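Local coordinates for RabGDI protein (Plasmodium falciparum 3D7, PDB 3P1W), which probably acts as a Rab GDP-dissociation inhibitor, holding prenylated Rab GTPases in their GDP-bound state and in soluble form, as its relatives do, at residues P93-V98 with P247-P251; I361-L365 with D434-H438; N101-I105 with T443-L447; G37-Y42 with I105-T109; W117-E121 with F368-V372. All blocks are in the same frame, centred on the assembly; numbering follows the deposited sequence.

Contact 1: residues P93-V98 with P247-P251; sequences PKFILV and PFIYP
Two apolar layers flank a short antiparallel ladder. On the face carrying Leu-97 and Phe-248, Leu-97 CD1 stands over the Phe-248 ring, 4.3 Å from its centroid (CH-pi), and reaches Pro-247 CB at 3.8 Å. On the face of Ile-96 and Ile-249, Ile-96 CB lies 4.2 Å from Ile-249 CG1. Phe-95 (chi1 m) turns its edge to the face of Tyr-250 (chi1 t), centroids 5.3 Å apart and planes at 78°. The extended backbones pair Ile-96 with Ile-249, the hydrogen-bonded pair (Ile-96 N to Ile-249 O and Ile-249 N to Ile-96 O, both 2.9 Å), and Leu-97 with Phe-248, the non-hydrogen-bonded pair, CA to CA 4.6 Å. Where the chain leaves the extended strand, Val-98 N bonds Pro-247 O, 2.8 Å, and Val-98 CG2 meets Ile-249 CG2, 3.8 Å. At the polar edge Tyr-250 OH bonds Asp-90, and Lys-94 NZ bonds Thr-436 O and forms a salt bridge with Asp-434. The ladder is a two-stranded antiparallel part of a large mixed sheet, which strand 117-129 continues beyond 248-251.

Contact 2: residues I361-L365 with D434-H438; sequences IYINL and DATSH
Tyr-362 lays one face of its ring over the backbone of Thr-436 and Ser-437: Thr-436 CA sits 3.7 Å from the ring centroid and 11° off the normal, a CH-pi contact. This is a loop packed on a sheet. Strand 361-365, whose backbone bonds to strands 346-350 and 378-385 make it an inner strand of the large mixed sheet, meets the irregular link between strand 427-429 and helix 440-454. Along the extended strand Tyr-362 and Asn-364 (both chi1 m) point toward the loop, while Ile-361 and Ile-363 point away, the usual strand alternation. The backbones come closest at Tyr-362 CA and Ser-437 CA, 5.7 Å apart. Round the ring, Tyr-362 CD2 comes within 3.2 Å of Ala-435 O, Tyr-362 CD1 within 3.3 Å of Ser-437 OG, and Tyr-362 OH within 3.6 Å of Thr-436 CG2. Ser-437 OG (chi1 p) is hydrogen-bonded to Gln-347 on the adjoining strand. The loop holds its own shape through an Asx turn: Asp-434 OD1 (chi1 p) accepts from Thr-436 N at 2.9 Å and from Thr-436 OG1 at 2.6 Å, and also forms a salt bridge with Lys-94. One direct hydrogen bond joins strand to loop, from Asn-364 ND2 to Ser-437 O, 2.9 Å long and nearly straight at 172°; Asn-364 ND2 also donates to Pro-93 O.

Contact 3: residues N101-I105 with T443-L447; sequences NLVKI and TNDLL
Thr-443 is the hub, packing against Asn-101, Leu-102 and Ile-105 of the other helix. Its methyl CG2 lies 3.8 Å from Asn-101 CB and 4.0 Å from Ile-105 CD1, and its OG1 lies 3.7 Å from Leu-102 CB; the same OG1 is hydrogen-bonded to Phe-439 O, just ahead of helix 440-454. The nearest CA pair is Leu-102 with Thr-443, 6.1 Å. Helix segments 101-105 and 443-447 cross at 55° between their N-to-C directions, axes 10.8 Å apart at closest, so that helix 440-454 near the C-terminus of the modelled chain packs on helix 101-108, with Ile-34 of helix 30-41 touching both. Ile-105 (chi1 m, chi2 t) rests CD1 against two leucines, 3.8 Å from Leu-446 CD1 and 4.1 Å from Leu-447 CD2. Asn-101 (chi1 m) works the polar margin: its ND2 is 3.9 Å from Leu-447 CD1 and donates to a water at 3.0 Å, which in turn donates to Asn-444 OD1 at 2.7 Å.

Contact 4: residues G37-Y42 with I105-T109; sequences GLLSHY and ILKKT
Ile-105 starts the second segment, its CG2 4.0 Å from Leu-38 CD2, in the apolar part of a packing between the C-terminal portions of helices 30-41 and 101-108. Helix 30-41 links parallel neighbouring strands 20-26 and 46-49, a beta-alpha-beta crossover consistent with the family's Rossmann-like clan. Lys-108, pointing toward the other helix (chi1 t, chi2 t, chi3 m, chi4 m), has most buried here. Its CD lies 4.1 Å from Leu-38 CD2, its CG stands over the His-41 ring, 4.1 Å from the centroid (CH-pi), and its NZ donates to Tyr-42 OH at 2.9 Å. Thr-109 (chi1 p) fits CG2 against Leu-38 CD2, 3.7 Å, and Gly-37 C, 4.0 Å, while its OG1 bonds back to Ile-105 O, 3.0 Å. The closest CA pair is His-41 with Thr-109, 6.0 Å. Tyr-42 also meets the ring of Trp-450 from helix 440-454. Lysine thus serves both halves of the contact: its aliphatic stem extends the hydrophobic packing, while its ammonium group is directed to the phenol oxygen at the more open margin.

Contact 5: residues W117-E121 with F368-V372; sequences WLVVE and FQHGV
Here a loop is pinned to one side of a sheet strand: residues 368-372, a turn between strands 361-367 and 378-385, reach the start of strand 117-129 with two side-chain donors aimed at successive carbonyls. His-370 NE2 donates to Leu-118 O at 3.0 Å (168°), and Gln-369 NE2 donates to Val-119 O at 3.0 Å, less straight at 144°. The amides of Leu-118 and Val-120 pair with Tyr-250 O and Phe-248 O on strand 248-251, and Glu-121 N is hydrogen-bonded to Ser-345 OG. Gln-369 OE1 is hydrogen-bonded to Ser-345 OG, and Glu-121 OE1 accepts from Asn-344 N. Gln-369 (chi1 t) points toward the strand; His-370 (chi1 m) starts sideways and brings its ring end in, its edge facing Leu-118 O and Val-119 O. The backbones come closest at Leu-118 CA and His-370 CA, 6.9 Å apart. Gly-371, at positive phi, donates its N to Phe-368 O at 2.9 Å, holding the turn. The Leu-118 side chain (chi1 m) packs beside these polar groups, with CB 3.5 Å from His-370 NE2 and CD1 3.5 Å from Gln-369 O.

In the fold
Contacts 1 and 2 lie deepest, their centres about 8 and 7 Å from the centre of the chain, and they touch through Phe-95 N to Ser-437 O; contact 5, farther out, joins the same sheet by way of strand 248-251 against 117-129. In contact 1 backbone pairing carries the join, whereas contacts 2 and 5 fasten loops to strands with side-chain amides or an imidazole giving to carbonyls. Contacts 3 and 4 are helix packings that share Ile-105 on helix 101-108, which follows strand 96-97 and leans on it through Val-103 and Ile-96. Contact 3 is buried and mainly apolar with a bridging water; contact 4, its centre about 19 Å from the chain centre, is more open and includes a lysine.

Contact 1: residues P93-V98 with P247-P251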
# COMPACT_ATOMS: atom_id res chain seq x y z
N PRO A 93 6.11 -1.57 -3.94
CA PRO A 93 5.80 -0.17 -4.21
C PRO A 93 4.32 0.06 -3.96
O PRO A 93 3.44 -0.50 -4.67
CB PRO A 93 6.14 0.01 -5.69
CG PRO A 93 5.99 -1.36 -6.32
CD PRO A 93 6.31 -2.35 -5.18
N LYS A 94 4.03 0.79 -2.91
CA LYS A 94 2.66 1.18 -2.64
C LYS A 94 2.56 2.70 -2.73
O LYS A 94 3.29 3.43 -2.05
CB LYS A 94 2.23 0.70 -1.27
CG LYS A 94 1.91 -0.81 -1.23
CD LYS A 94 1.78 -1.35 0.15
CE LYS A 94 1.42 -2.85 0.17
NZ LYS A 94 -0.04 -3.20 -0.02
N PHE A 95 1.62 3.17 -3.52
CA PHE A 95 1.35 4.60 -3.55
C PHE A 95 0.52 5.09 -2.34
O PHE A 95 -0.15 4.32 -1.66
CB PHE A 95 0.64 4.98 -4.85
CG PHE A 95 1.40 4.67 -6.09
CD1 PHE A 95 2.77 4.75 -6.17
CD2 PHE A 95 0.70 4.36 -7.25
CE1 PHE A 95 3.43 4.50 -7.36
CE2 PHE A 95 1.37 4.10 -8.43
CZ PHE A 95 2.74 4.19 -8.48
N ILE A 96 0.59 6.39 -2.07
CA ILE A 96 0.05 6.95 -0.82
C ILE A 96 -1.03 7.98 -1.13
O ILE A 96 -0.81 8.92 -1.90
CB ILE A 96 1.23 7.58 -0.06
CG1 ILE A 96 2.21 6.47 0.35
CG2 ILE A 96 0.77 8.41 1.16
CD1 ILE A 96 3.62 6.98 0.59
N LEU A 97 -2.22 7.78 -0.56
CA LEU A 97 -3.34 8.68 -0.77
C LEU A 97 -3.06 10.02 -0.06
O LEU A 97 -2.77 10.05 1.14
CB LEU A 97 -4.63 8.05 -0.25
CG LEU A 97 -5.96 8.76 -0.56
CD1 LEU A 97 -6.31 8.76 -2.06
CD2 LEU A 97 -7.12 8.16 0.25
N VAL A 98 -3.11 11.11 -0.83
CA VAL A 98 -2.82 12.47 -0.30
C VAL A 98 -3.59 12.76 0.99
O VAL A 98 -3.02 13.28 1.94
CB VAL A 98 -3.09 13.55 -1.35
CG1 VAL A 98 -3.02 14.98 -0.71
CG2 VAL A 98 -2.11 13.41 -2.47
N PRO A 247 -5.00 11.42 -6.92
CA PRO A 247 -4.95 11.65 -5.48
C PRO A 247 -3.81 10.89 -4.78
O PRO A 247 -3.81 10.79 -3.56
CB PRO A 247 -6.31 11.14 -4.99
CG PRO A 247 -6.65 10.06 -5.95
CD PRO A 247 -5.99 10.39 -7.27
N PHE A 248 -2.85 10.38 -5.53
CA PHE A 248 -1.75 9.58 -4.97
C PHE A 248 -0.39 10.22 -5.19
O PHE A 248 -0.15 10.84 -6.23
CB PHE A 248 -1.71 8.16 -5.57
CG PHE A 248 -2.96 7.38 -5.35
CD1 PHE A 248 -3.17 6.70 -4.16
CD2 PHE A 248 -3.95 7.36 -6.32
CE1 PHE A 248 -4.37 6.01 -3.94
CE2 PHE A 248 -5.15 6.66 -6.10
CZ PHE A 248 -5.34 5.99 -4.93
N ILE A 249 0.48 10.04 -4.19
CA ILE A 249 1.88 10.46 -4.26
C ILE A 249 2.82 9.33 -3.94
O ILE A 249 2.42 8.29 -3.37
CB ILE A 249 2.18 11.66 -3.31
CG1 ILE A 249 1.83 11.33 -1.85
CG2 ILE A 249 1.43 12.89 -3.82
CD1 ILE A 249 2.17 12.49 -0.86
N TYR A 250 4.09 9.55 -4.29
CA TYR A 250 5.15 8.58 -4.10
C TYR A 250 6.45 9.38 -4.02
O TYR A 250 6.59 10.40 -4.70
CB TYR A 250 5.17 7.63 -5.29
CG TYR A 250 6.09 6.42 -5.27
CD1 TYR A 250 5.86 5.34 -4.44
CD2 TYR A 250 7.12 6.32 -6.20
CE1 TYR A 250 6.68 4.23 -4.50
CE2 TYR A 250 7.94 5.22 -6.26
CZ TYR A 250 7.73 4.19 -5.41
OH TYR A 250 8.57 3.10 -5.52
N PRO A 251 7.36 8.98 -3.13
CA PRO A 251 8.55 9.79 -2.96
C PRO A 251 9.54 9.65 -4.09
O PRO A 251 9.66 8.59 -4.67
CB PRO A 251 9.19 9.24 -1.68
CG PRO A 251 8.26 8.27 -1.11
CD PRO A 251 7.28 7.87 -2.17

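Contact 2: residues I361-L365 with D434-H438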
# COMPACT_ATOMS: atom_id res chain seq x y z
N ILE A 361 -6.61 -7.44 -8.58
CA ILE A 361 -5.21 -7.39 -9.01
C ILE A 361 -4.85 -5.93 -9.26
O ILE A 361 -5.72 -5.12 -9.64
CB ILE A 361 -4.96 -8.30 -10.22
CG1 ILE A 361 -5.22 -9.77 -9.80
CG2 ILE A 361 -3.57 -8.12 -10.80
CD1 ILE A 361 -5.00 -10.83 -10.91
N TYR A 362 -3.59 -5.59 -9.01
CA TYR A 362 -3.12 -4.22 -9.05
C TYR A 362 -1.84 -4.10 -9.86
O TYR A 362 -1.03 -5.01 -9.88
CB TYR A 362 -2.87 -3.72 -7.63
CG TYR A 362 -4.00 -3.98 -6.64
CD1 TYR A 362 -4.96 -2.99 -6.38
CD2 TYR A 362 -4.14 -5.21 -5.99
CE1 TYR A 362 -5.99 -3.21 -5.48
CE2 TYR A 362 -5.18 -5.45 -5.10
CZ TYR A 362 -6.10 -4.45 -4.84
OH TYR A 362 -7.14 -4.66 -3.98
N ILE A 363 -1.66 -2.96 -10.53
CA ILE A 363 -0.42 -2.68 -11.26
C ILE A 363 0.01 -1.25 -10.96
O ILE A 363 -0.77 -0.31 -11.16
CB ILE A 363 -0.57 -2.83 -12.78
CG1 ILE A 363 -1.25 -4.14 -13.15
CG2 ILE A 363 0.78 -2.62 -13.46
CD1 ILE A 363 -1.50 -4.37 -14.68
N ASN A 364 1.23 -1.09 -10.44
CA ASN A 364 1.84 0.24 -10.31
C ASN A 364 2.93 0.42 -11.34
O ASN A 364 3.60 -0.53 -11.70
CB ASN A 364 2.40 0.44 -8.92
CG ASN A 364 1.32 0.80 -7.94
OD1 ASN A 364 0.19 1.15 -8.35
ND2 ASN A 364 1.63 0.73 -6.66
N LEU A 365 3.08 1.65 -11.84
CA LEU A 365 4.07 1.95 -12.84
C LEU A 365 4.84 3.17 -12.33
O LEU A 365 4.22 4.17 -11.94
CB LEU A 365 3.38 2.25 -14.19
CG LEU A 365 4.15 2.66 -15.43
CD1 LEU A 365 4.73 4.07 -15.35
CD2 LEU A 365 5.25 1.65 -15.80
N ASP A 434 0.07 -6.73 2.00
CA ASP A 434 -0.89 -7.35 1.05
C ASP A 434 -0.70 -6.85 -0.38
O ASP A 434 0.17 -6.00 -0.68
CB ASP A 434 -2.33 -7.17 1.57
CG ASP A 434 -2.82 -5.74 1.47
OD1 ASP A 434 -2.28 -4.94 0.67
OD2 ASP A 434 -3.78 -5.39 2.19
N ALA A 435 -1.49 -7.41 -1.30
CA ALA A 435 -1.34 -7.14 -2.71
C ALA A 435 -1.74 -5.71 -3.13
O ALA A 435 -1.45 -5.34 -4.26
CB ALA A 435 -2.18 -8.17 -3.54
N THR A 436 -2.40 -4.94 -2.27
CA THR A 436 -2.92 -3.63 -2.73
C THR A 436 -1.76 -2.72 -3.22
O THR A 436 -0.66 -2.80 -2.71
CB THR A 436 -3.76 -2.92 -1.67
OG1 THR A 436 -2.97 -2.67 -0.49
CG2 THR A 436 -4.98 -3.79 -1.25
N SER A 437 -2.07 -1.81 -4.14
CA SER A 437 -1.07 -0.95 -4.79
C SER A 437 -0.95 0.39 -4.05
O SER A 437 -0.20 1.28 -4.47
CB SER A 437 -1.51 -0.76 -6.24
OG SER A 437 -2.88 -0.40 -6.29
N HIS A 438 -1.73 0.54 -2.99
CA HIS A 438 -1.73 1.74 -2.18
C HIS A 438 -1.54 1.35 -0.73
O HIS A 438 -1.57 0.15 -0.35
CB HIS A 438 -3.00 2.58 -2.39
CG HIS A 438 -4.28 1.80 -2.38
ND1 HIS A 438 -4.96 1.51 -1.22
CD2 HIS A 438 -5.02 1.28 -3.39
CE1 HIS A 438 -6.06 0.83 -1.51
NE2 HIS A 438 -6.12 0.68 -2.83

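Contact 3: residues N101-I105 with T443-L447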
# COMPACT_ATOMS: atom_id res chain seq x y z
N ASN A 101 -4.05 8.63 6.13
CA ASN A 101 -3.39 8.72 7.42
C ASN A 101 -1.87 8.63 7.43
O ASN A 101 -1.25 9.20 8.33
CB ASN A 101 -4.00 7.68 8.37
CG ASN A 101 -5.45 7.98 8.68
OD1 ASN A 101 -5.85 9.14 8.72
ND2 ASN A 101 -6.25 6.95 8.91
N LEU A 102 -1.26 7.93 6.46
CA LEU A 102 0.20 7.88 6.44
C LEU A 102 0.75 9.29 6.29
O LEU A 102 1.72 9.65 6.95
CB LEU A 102 0.76 6.99 5.34
CG LEU A 102 2.30 7.03 5.30
CD1 LEU A 102 2.91 6.59 6.63
CD2 LEU A 102 2.87 6.20 4.14
N VAL A 103 0.12 10.07 5.41
CA VAL A 103 0.53 11.46 5.23
C VAL A 103 0.44 12.22 6.55
O VAL A 103 1.35 12.97 6.88
CB VAL A 103 -0.24 12.15 4.11
CG1 VAL A 103 -0.03 13.68 4.15
CG2 VAL A 103 0.20 11.59 2.76
N LYS A 104 -0.63 12.00 7.31
CA LYS A 104 -0.81 12.68 8.60
C LYS A 104 0.27 12.25 9.58
O LYS A 104 0.82 13.08 10.31
CB LYS A 104 -2.21 12.41 9.18
CG LYS A 104 -3.34 12.97 8.34
CD LYS A 104 -4.72 12.58 8.86
CE LYS A 104 -5.80 13.17 7.97
NZ LYS A 104 -7.18 13.01 8.50
N ILE A 105 0.59 10.96 9.59
CA ILE A 105 1.64 10.41 10.43
C ILE A 105 3.00 11.00 10.08
O ILE A 105 3.77 11.36 10.99
CB ILE A 105 1.72 8.88 10.34
CG1 ILE A 105 0.54 8.26 11.07
CG2 ILE A 105 3.00 8.36 10.94
CD1 ILE A 105 0.35 6.75 10.75
N THR A 443 -1.18 1.06 6.67
CA THR A 443 -1.38 2.09 7.71
C THR A 443 -2.41 1.61 8.75
O THR A 443 -2.22 1.81 9.97
CB THR A 443 -1.82 3.43 7.11
OG1 THR A 443 -0.94 3.78 6.04
CG2 THR A 443 -1.80 4.55 8.19
N ASN A 444 -3.49 0.98 8.29
CA ASN A 444 -4.51 0.43 9.19
C ASN A 444 -3.92 -0.55 10.21
O ASN A 444 -4.24 -0.49 11.40
CB ASN A 444 -5.64 -0.25 8.45
CG ASN A 444 -6.55 0.74 7.68
OD1 ASN A 444 -6.53 1.94 7.93
ND2 ASN A 444 -7.31 0.22 6.74
N ASP A 445 -3.04 -1.44 9.73
CA ASP A 445 -2.40 -2.41 10.61
C ASP A 445 -1.53 -1.72 11.64
O ASP A 445 -1.62 -2.04 12.82
CB ASP A 445 -1.56 -3.40 9.80
CG ASP A 445 -0.89 -4.46 10.68
OD1 ASP A 445 -1.58 -5.10 11.50
OD2 ASP A 445 0.34 -4.64 10.52
N LEU A 446 -0.67 -0.80 11.22
CA LEU A 446 0.20 -0.11 12.18
C LEU A 446 -0.61 0.73 13.15
O LEU A 446 -0.27 0.79 14.34
CB LEU A 446 1.35 0.66 11.50
CG LEU A 446 1.09 1.97 10.76
CD1 LEU A 446 1.10 3.12 11.79
CD2 LEU A 446 2.17 2.20 9.69
N LEU A 447 -1.71 1.33 12.69
CA LEU A 447 -2.60 2.06 13.60
C LEU A 447 -3.26 1.15 14.65
O LEU A 447 -3.42 1.55 15.80
CB LEU A 447 -3.66 2.84 12.84
CG LEU A 447 -3.09 4.07 12.14
CD1 LEU A 447 -4.18 4.71 11.29
CD2 LEU A 447 -2.51 5.09 13.15
O HOH W 1 -5.39 4.41 7.68

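Contact 4: residues G37-Y42 with I105-T109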
# COMPACT_ATOMS: atom_id res chain seq x y z
N GLY A 37 9.10 5.79 14.63
CA GLY A 37 8.96 7.24 14.52
C GLY A 37 7.93 7.80 15.48
O GLY A 37 8.23 8.75 16.22
N LEU A 38 6.75 7.20 15.49
CA LEU A 38 5.69 7.58 16.44
C LEU A 38 6.09 7.39 17.91
O LEU A 38 5.77 8.25 18.76
CB LEU A 38 4.43 6.77 16.15
CG LEU A 38 3.70 7.13 14.84
CD1 LEU A 38 2.65 6.08 14.55
CD2 LEU A 38 3.08 8.52 14.97
N LEU A 39 6.74 6.27 18.22
CA LEU A 39 7.22 6.03 19.61
C LEU A 39 8.25 7.08 20.03
O LEU A 39 8.16 7.64 21.13
CB LEU A 39 7.82 4.62 19.73
CG LEU A 39 6.79 3.49 19.65
CD1 LEU A 39 7.42 2.11 19.34
CD2 LEU A 39 5.95 3.47 20.89
N SER A 40 9.22 7.34 19.17
CA SER A 40 10.25 8.35 19.43
C SER A 40 9.62 9.74 19.54
O SER A 40 10.03 10.55 20.38
CB SER A 40 11.32 8.29 18.32
OG SER A 40 12.28 9.33 18.46
N HIS A 41 8.63 10.03 18.70
CA HIS A 41 7.94 11.32 18.77
C HIS A 41 7.22 11.52 20.11
O HIS A 41 7.24 12.64 20.67
CB HIS A 41 6.96 11.47 17.61
CG HIS A 41 6.19 12.75 17.62
ND1 HIS A 41 4.89 12.84 18.09
CD2 HIS A 41 6.53 14.00 17.23
CE1 HIS A 41 4.47 14.08 17.98
NE2 HIS A 41 5.44 14.81 17.46
N TYR A 42 6.58 10.47 20.63
CA TYR A 42 5.83 10.57 21.88
C TYR A 42 6.70 10.24 23.11
O TYR A 42 6.19 9.87 24.17
CB TYR A 42 4.58 9.67 21.85
CG TYR A 42 3.43 10.25 21.05
CD1 TYR A 42 3.16 9.81 19.76
CD2 TYR A 42 2.60 11.24 21.59
CE1 TYR A 42 2.10 10.34 19.02
CE2 TYR A 42 1.54 11.78 20.85
CZ TYR A 42 1.30 11.32 19.57
OH TYR A 42 0.25 11.83 18.83
N ILE A 105 0.59 10.96 9.59
CA ILE A 105 1.64 10.41 10.43
C ILE A 105 3.00 11.00 10.08
O ILE A 105 3.77 11.36 10.99
CB ILE A 105 1.72 8.88 10.34
CG1 ILE A 105 0.54 8.26 11.07
CG2 ILE A 105 3.00 8.36 10.94
CD1 ILE A 105 0.35 6.75 10.75
N LEU A 106 3.29 11.11 8.79
CA LEU A 106 4.56 11.68 8.36
C LEU A 106 4.65 13.16 8.73
O LEU A 106 5.74 13.65 8.99
CB LEU A 106 4.79 11.50 6.86
CG LEU A 106 4.99 10.06 6.39
CD1 LEU A 106 4.81 9.95 4.89
CD2 LEU A 106 6.35 9.54 6.79
N LYS A 107 3.51 13.86 8.71
CA LYS A 107 3.48 15.27 9.13
C LYS A 107 3.78 15.36 10.61
O LYS A 107 4.68 16.10 11.03
CB LYS A 107 2.10 15.90 8.85
CG LYS A 107 1.68 15.94 7.38
CD LYS A 107 1.79 17.31 6.76
CE LYS A 107 1.22 17.33 5.35
NZ LYS A 107 1.43 18.69 4.73
N LYS A 108 3.01 14.63 11.41
CA LYS A 108 3.17 14.64 12.87
C LYS A 108 4.60 14.35 13.32
O LYS A 108 5.13 15.05 14.19
CB LYS A 108 2.22 13.61 13.50
CG LYS A 108 2.44 13.40 15.00
CD LYS A 108 1.52 12.32 15.56
CE LYS A 108 0.09 12.83 15.70
NZ LYS A 108 -0.01 13.86 16.75
N THR A 109 5.22 13.33 12.74
CA THR A 109 6.57 12.90 13.13
C THR A 109 7.67 13.76 12.48
O THR A 109 8.86 13.58 12.77
CB THR A 109 6.82 11.41 12.78
OG1 THR A 109 6.75 11.21 11.36
CG2 THR A 109 5.78 10.52 13.47

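Contact 5: residues W117-E121 with F368-V372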
# COMPACT_ATOMS: atom_id res chain seq x y z
N TRP A 117 8.13 14.64 -2.59
CA TRP A 117 6.92 13.93 -3.03
C TRP A 117 6.56 14.34 -4.43
O TRP A 117 6.55 15.54 -4.76
CB TRP A 117 5.77 14.25 -2.09
CG TRP A 117 6.03 13.75 -0.73
CD1 TRP A 117 6.56 14.46 0.33
CD2 TRP A 117 5.85 12.42 -0.27
NE1 TRP A 117 6.69 13.63 1.42
CE2 TRP A 117 6.26 12.38 1.08
CE3 TRP A 117 5.37 11.24 -0.87
CZ2 TRP A 117 6.20 11.21 1.84
CZ3 TRP A 117 5.30 10.10 -0.11
CH2 TRP A 117 5.72 10.08 1.23
N LEU A 118 6.25 13.36 -5.27
CA LEU A 118 5.79 13.64 -6.61
C LEU A 118 4.49 12.90 -6.87
O LEU A 118 4.33 11.74 -6.45
CB LEU A 118 6.86 13.24 -7.62
CG LEU A 118 8.15 14.06 -7.49
CD1 LEU A 118 9.34 13.34 -8.10
CD2 LEU A 118 7.93 15.43 -8.13
N VAL A 119 3.56 13.56 -7.54
CA VAL A 119 2.24 12.98 -7.81
C VAL A 119 2.37 11.84 -8.79
O VAL A 119 3.20 11.86 -9.71
CB VAL A 119 1.23 14.06 -8.35
CG1 VAL A 119 1.61 14.52 -9.76
CG2 VAL A 119 -0.19 13.55 -8.33
N VAL A 120 1.55 10.82 -8.58
CA VAL A 120 1.39 9.76 -9.53
C VAL A 120 0.52 10.28 -10.65
O VAL A 120 -0.53 10.85 -10.40
CB VAL A 120 0.75 8.53 -8.85
CG1 VAL A 120 0.39 7.45 -9.87
CG2 VAL A 120 1.76 7.95 -7.81
N GLU A 121 0.97 10.10 -11.88
CA GLU A 121 0.40 10.87 -12.99
C GLU A 121 -0.98 10.41 -13.44
O GLU A 121 -1.71 11.18 -14.07
CB GLU A 121 1.36 10.92 -14.18
CG GLU A 121 2.60 11.74 -13.89
CD GLU A 121 3.45 12.03 -15.12
OE1 GLU A 121 3.29 11.38 -16.17
OE2 GLU A 121 4.29 12.94 -15.02
N PHE A 368 11.76 7.06 -14.47
CA PHE A 368 12.70 8.14 -14.20
C PHE A 368 12.05 9.33 -13.50
O PHE A 368 12.71 10.03 -12.73
CB PHE A 368 13.34 8.59 -15.51
CG PHE A 368 14.30 9.73 -15.35
CD1 PHE A 368 15.54 9.53 -14.75
CD2 PHE A 368 13.97 11.01 -15.80
CE1 PHE A 368 16.44 10.59 -14.61
CE2 PHE A 368 14.86 12.07 -15.66
CZ PHE A 368 16.09 11.86 -15.07
N GLN A 369 10.76 9.57 -13.75
CA GLN A 369 10.03 10.65 -13.05
C GLN A 369 10.24 10.61 -11.54
O GLN A 369 10.52 11.64 -10.92
CB GLN A 369 8.53 10.61 -13.39
CG GLN A 369 7.68 11.66 -12.65
CD GLN A 369 6.26 11.21 -12.34
OE1 GLN A 369 5.79 10.18 -12.82
NE2 GLN A 369 5.57 12.00 -11.50
N HIS A 370 10.10 9.42 -10.94
CA HIS A 370 10.31 9.25 -9.49
C HIS A 370 11.72 8.79 -9.10
O HIS A 370 11.94 8.34 -7.99
CB HIS A 370 9.27 8.27 -8.92
CG HIS A 370 7.91 8.86 -8.75
ND1 HIS A 370 6.95 8.84 -9.75
CD2 HIS A 370 7.34 9.51 -7.70
CE1 HIS A 370 5.86 9.45 -9.31
NE2 HIS A 370 6.07 9.87 -8.08
N GLY A 371 12.68 8.90 -10.02
CA GLY A 371 14.07 8.54 -9.74
C GLY A 371 14.31 7.08 -9.42
O GLY A 371 15.21 6.75 -8.63
N VAL A 372 13.49 6.19 -10.00
CA VAL A 372 13.58 4.78 -9.65
C VAL A 372 14.13 3.89 -10.79
O VAL A 372 14.53 2.76 -10.53
CB VAL A 372 12.23 4.24 -9.10
CG1 VAL A 372 11.89 4.91 -7.77
CG2 VAL A 372 11.13 4.42 -10.08